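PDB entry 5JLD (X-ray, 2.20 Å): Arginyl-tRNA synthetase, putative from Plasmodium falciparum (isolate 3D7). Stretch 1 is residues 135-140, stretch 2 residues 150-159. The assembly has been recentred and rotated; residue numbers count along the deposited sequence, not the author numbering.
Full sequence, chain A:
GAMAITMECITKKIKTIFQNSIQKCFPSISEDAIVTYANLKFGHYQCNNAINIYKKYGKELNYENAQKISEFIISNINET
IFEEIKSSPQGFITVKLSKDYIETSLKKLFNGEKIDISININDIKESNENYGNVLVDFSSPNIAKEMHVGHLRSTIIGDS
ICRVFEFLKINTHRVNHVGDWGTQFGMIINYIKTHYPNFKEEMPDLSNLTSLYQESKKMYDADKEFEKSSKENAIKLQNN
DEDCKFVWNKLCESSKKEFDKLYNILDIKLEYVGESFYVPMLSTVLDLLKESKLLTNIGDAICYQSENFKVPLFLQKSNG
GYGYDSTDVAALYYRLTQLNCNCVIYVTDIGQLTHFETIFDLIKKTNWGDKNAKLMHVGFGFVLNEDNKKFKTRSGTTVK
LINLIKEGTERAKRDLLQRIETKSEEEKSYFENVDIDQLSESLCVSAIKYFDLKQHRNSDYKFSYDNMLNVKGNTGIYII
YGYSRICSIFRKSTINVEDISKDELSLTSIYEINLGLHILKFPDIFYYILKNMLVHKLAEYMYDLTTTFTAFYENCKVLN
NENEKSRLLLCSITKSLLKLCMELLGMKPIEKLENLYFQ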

# COMPACT_ATOMS: atom_id res chain seq x y z
N LEU A 135 -10.38 2.49 -6.70
CA LEU A 135 -10.57 1.05 -6.71
C LEU A 135 -9.23 0.34 -6.68
O LEU A 135 -8.36 0.66 -7.47
CB LEU A 135 -11.38 0.61 -7.94
CG LEU A 135 -11.75 -0.88 -8.03
CD1 LEU A 135 -13.10 -1.07 -8.75
CD2 LEU A 135 -10.65 -1.69 -8.71
N VAL A 136 -9.10 -0.65 -5.80
CA VAL A 136 -7.89 -1.46 -5.72
C VAL A 136 -8.23 -2.91 -6.07
O VAL A 136 -9.06 -3.57 -5.44
CB VAL A 136 -7.24 -1.38 -4.31
CG1 VAL A 136 -5.93 -2.19 -4.26
CG2 VAL A 136 -6.98 0.09 -3.91
N ASP A 137 -7.57 -3.40 -7.12
CA ASP A 137 -7.76 -4.75 -7.65
C ASP A 137 -6.62 -5.62 -7.15
O ASP A 137 -5.48 -5.43 -7.57
CB ASP A 137 -7.80 -4.69 -9.18
CG ASP A 137 -8.08 -6.03 -9.84
OD1 ASP A 137 -7.63 -7.09 -9.36
OD2 ASP A 137 -8.79 -6.01 -10.88
N PHE A 138 -6.92 -6.56 -6.26
CA PHE A 138 -5.86 -7.36 -5.66
C PHE A 138 -6.32 -8.75 -5.23
O PHE A 138 -7.51 -9.08 -5.28
CB PHE A 138 -5.21 -6.61 -4.47
CG PHE A 138 -6.14 -6.35 -3.28
CD1 PHE A 138 -7.27 -5.55 -3.41
CD2 PHE A 138 -5.82 -6.85 -2.02
CE1 PHE A 138 -8.10 -5.29 -2.30
CE2 PHE A 138 -6.63 -6.60 -0.91
CZ PHE A 138 -7.78 -5.82 -1.05
N SER A 139 -5.31 -9.55 -4.85
CA SER A 139 -5.41 -10.96 -4.46
C SER A 139 -5.58 -11.86 -5.68
O SER A 139 -4.65 -12.57 -6.06
CB SER A 139 -6.53 -11.19 -3.46
OG SER A 139 -6.37 -12.43 -2.83
N SER A 140 -6.76 -11.86 -6.28
CA SER A 140 -7.01 -12.59 -7.53
C SER A 140 -6.81 -14.13 -7.50
O SER A 140 -6.13 -14.69 -8.37
CB SER A 140 -6.11 -12.01 -8.63
OG SER A 140 -6.23 -10.61 -8.68
N GLY A 150 2.22 -15.90 -4.11
CA GLY A 150 2.00 -14.70 -4.90
C GLY A 150 0.66 -14.05 -4.60
O GLY A 150 0.57 -12.83 -4.43
N HIS A 151 -0.39 -14.87 -4.52
CA HIS A 151 -1.72 -14.39 -4.13
C HIS A 151 -1.66 -13.74 -2.75
O HIS A 151 -2.30 -12.73 -2.50
CB HIS A 151 -2.75 -15.53 -4.12
CG HIS A 151 -3.04 -16.10 -5.47
ND1 HIS A 151 -3.18 -17.46 -5.69
CD2 HIS A 151 -3.25 -15.50 -6.67
CE1 HIS A 151 -3.45 -17.67 -6.97
NE2 HIS A 151 -3.49 -16.50 -7.58
N LEU A 152 -0.90 -14.37 -1.85
CA LEU A 152 -0.74 -13.86 -0.50
C LEU A 152 -0.12 -12.47 -0.52
O LEU A 152 -0.63 -11.53 0.10
CB LEU A 152 0.13 -14.80 0.34
CG LEU A 152 0.41 -14.34 1.77
CD1 LEU A 152 -0.87 -14.26 2.58
CD2 LEU A 152 1.41 -15.26 2.43
N ARG A 153 1.00 -12.34 -1.22
CA ARG A 153 1.68 -11.06 -1.36
C ARG A 153 0.74 -9.99 -1.93
O ARG A 153 0.68 -8.88 -1.41
CB ARG A 153 2.91 -11.20 -2.24
CG ARG A 153 3.72 -9.91 -2.33
CD ARG A 153 5.16 -10.17 -2.77
NE ARG A 153 6.05 -9.11 -2.33
CZ ARG A 153 7.32 -8.99 -2.71
NH1 ARG A 153 7.84 -9.86 -3.56
NH2 ARG A 153 8.06 -7.98 -2.24
N SER A 154 0.01 -10.35 -2.99
CA SER A 154 -0.92 -9.40 -3.60
C SER A 154 -1.98 -8.97 -2.59
O SER A 154 -2.41 -7.81 -2.56
CB SER A 154 -1.58 -10.03 -4.83
OG SER A 154 -2.54 -9.14 -5.37
N THR A 155 -2.39 -9.93 -1.77
CA THR A 155 -3.44 -9.72 -0.78
C THR A 155 -2.97 -8.72 0.26
O THR A 155 -3.67 -7.74 0.57
CB THR A 155 -3.85 -11.06 -0.13
OG1 THR A 155 -4.29 -11.96 -1.15
CG2 THR A 155 -4.97 -10.89 0.89
N ILE A 156 -1.75 -8.94 0.76
CA ILE A 156 -1.11 -8.10 1.79
C ILE A 156 -0.83 -6.66 1.33
O ILE A 156 -1.22 -5.65 2.00
CB ILE A 156 0.20 -8.76 2.26
CG1 ILE A 156 -0.13 -10.09 2.93
CG2 ILE A 156 0.97 -7.84 3.19
CD1 ILE A 156 1.06 -10.99 3.20
N ILE A 157 -0.18 -6.56 0.17
CA ILE A 157 0.07 -5.24 -0.43
C ILE A 157 -1.23 -4.47 -0.69
O ILE A 157 -1.40 -3.31 -0.25
CB ILE A 157 0.85 -5.40 -1.75
CG1 ILE A 157 2.26 -5.98 -1.48
CG2 ILE A 157 0.89 -4.08 -2.50
CD1 ILE A 157 3.10 -6.14 -2.74
N GLY A 158 -2.17 -5.14 -1.38
CA GLY A 158 -3.43 -4.49 -1.72
C GLY A 158 -4.19 -4.02 -0.49
O GLY A 158 -4.71 -2.90 -0.45
N ASP A 159 -4.23 -4.86 0.54
CA ASP A 159 -4.94 -4.46 1.73
C ASP A 159 -4.27 -3.24 2.37
O ASP A 159 -4.96 -2.32 2.81
CB ASP A 159 -5.05 -5.60 2.74
CG ASP A 159 -5.77 -5.17 3.99
OD1 ASP A 159 -7.01 -4.95 3.90
OD2 ASP A 159 -5.10 -4.97 5.04

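A glycine in a helix is often read as a weakness, yet it can be the place where another segment comes close enough to pack against the backbone itself. The contact between the end of a strand and a helix in this arginyl-tRNA synthetase is a compact example. Residues 135-137 form the last part of a strand, the chain then leaves it as a loop, and the first two loop residues, Phe138 and Ser139, cover more of the contact than any others. Together the two stretches bury 373 Å².

Phe138 points its CA-to-CB bond toward the helix and, with chi1 at 65° (p), sets its ring against the turn around Gly158 and Asp159. Ring atom CD2 of Phe138 lies 3.4 Å from CA of Gly158, and the carbonyl carbon of Gly158 sits over one face of the ring. This closeness depends on the absence of a side chain: a CB built at Gly158 would point toward the other stretch and fall 2.1 Å from CD2 of Phe138, a plain clash. The helix therefore offers bare backbone where the aromatic ring needs room. At the ring's edge, near its plane, lie two carbonyl oxygens of the helix, with CD2 of Phe138 3.6 Å from O of Ser154 and 3.5 Å from O of Thr155. Both oxygens already accept helical hydrogen bonds, from the backbone N of Gly158 and of Asp159 respectively, so the ring packs against a helix whose regular hydrogen bonding is intact there. Two residues earlier, Val136 adds a looser contact, its CG1 4.1 Å from O of Gly158; Asp137, between the two, turns away, as expected of alternation along a strand.

Ser139 works by polarity rather than bulk. Its backbone adopts a positive phi of 76°, and its CA comes within 4.4 Å of CA of Thr155. The backbone N of Ser139 donates a hydrogen bond to OG of Ser154 at 2.8 Å with an angle of 150° at the hydrogen. A helix side chain thus serves a loop amide. Beside it, OG of Ser139 and OG1 of Thr155 are hydrogen-bonded at 2.7 Å. The Thr155 hydroxyl also turns back on its own helix, OG1 donating to O of His151 at 2.5 Å, which ties the inter-stretch link to the preceding turn.

Farther along the loop, the contact passes to His151. The CA-to-CB bond of His151 points sideways, but its ring end comes nearer, placing CD2 3.3 Å from O of Ser139. NE2 of His151 is also 3.3 Å from O of Ser140, yet the angle is poor and the pair is not a hydrogen bond. Distance alone does not make a bond. The general lesson is one of complementary means: an aromatic ring fills the space left by a glycine, while neighbouring hydroxyls meet the polar groups of the turning chain.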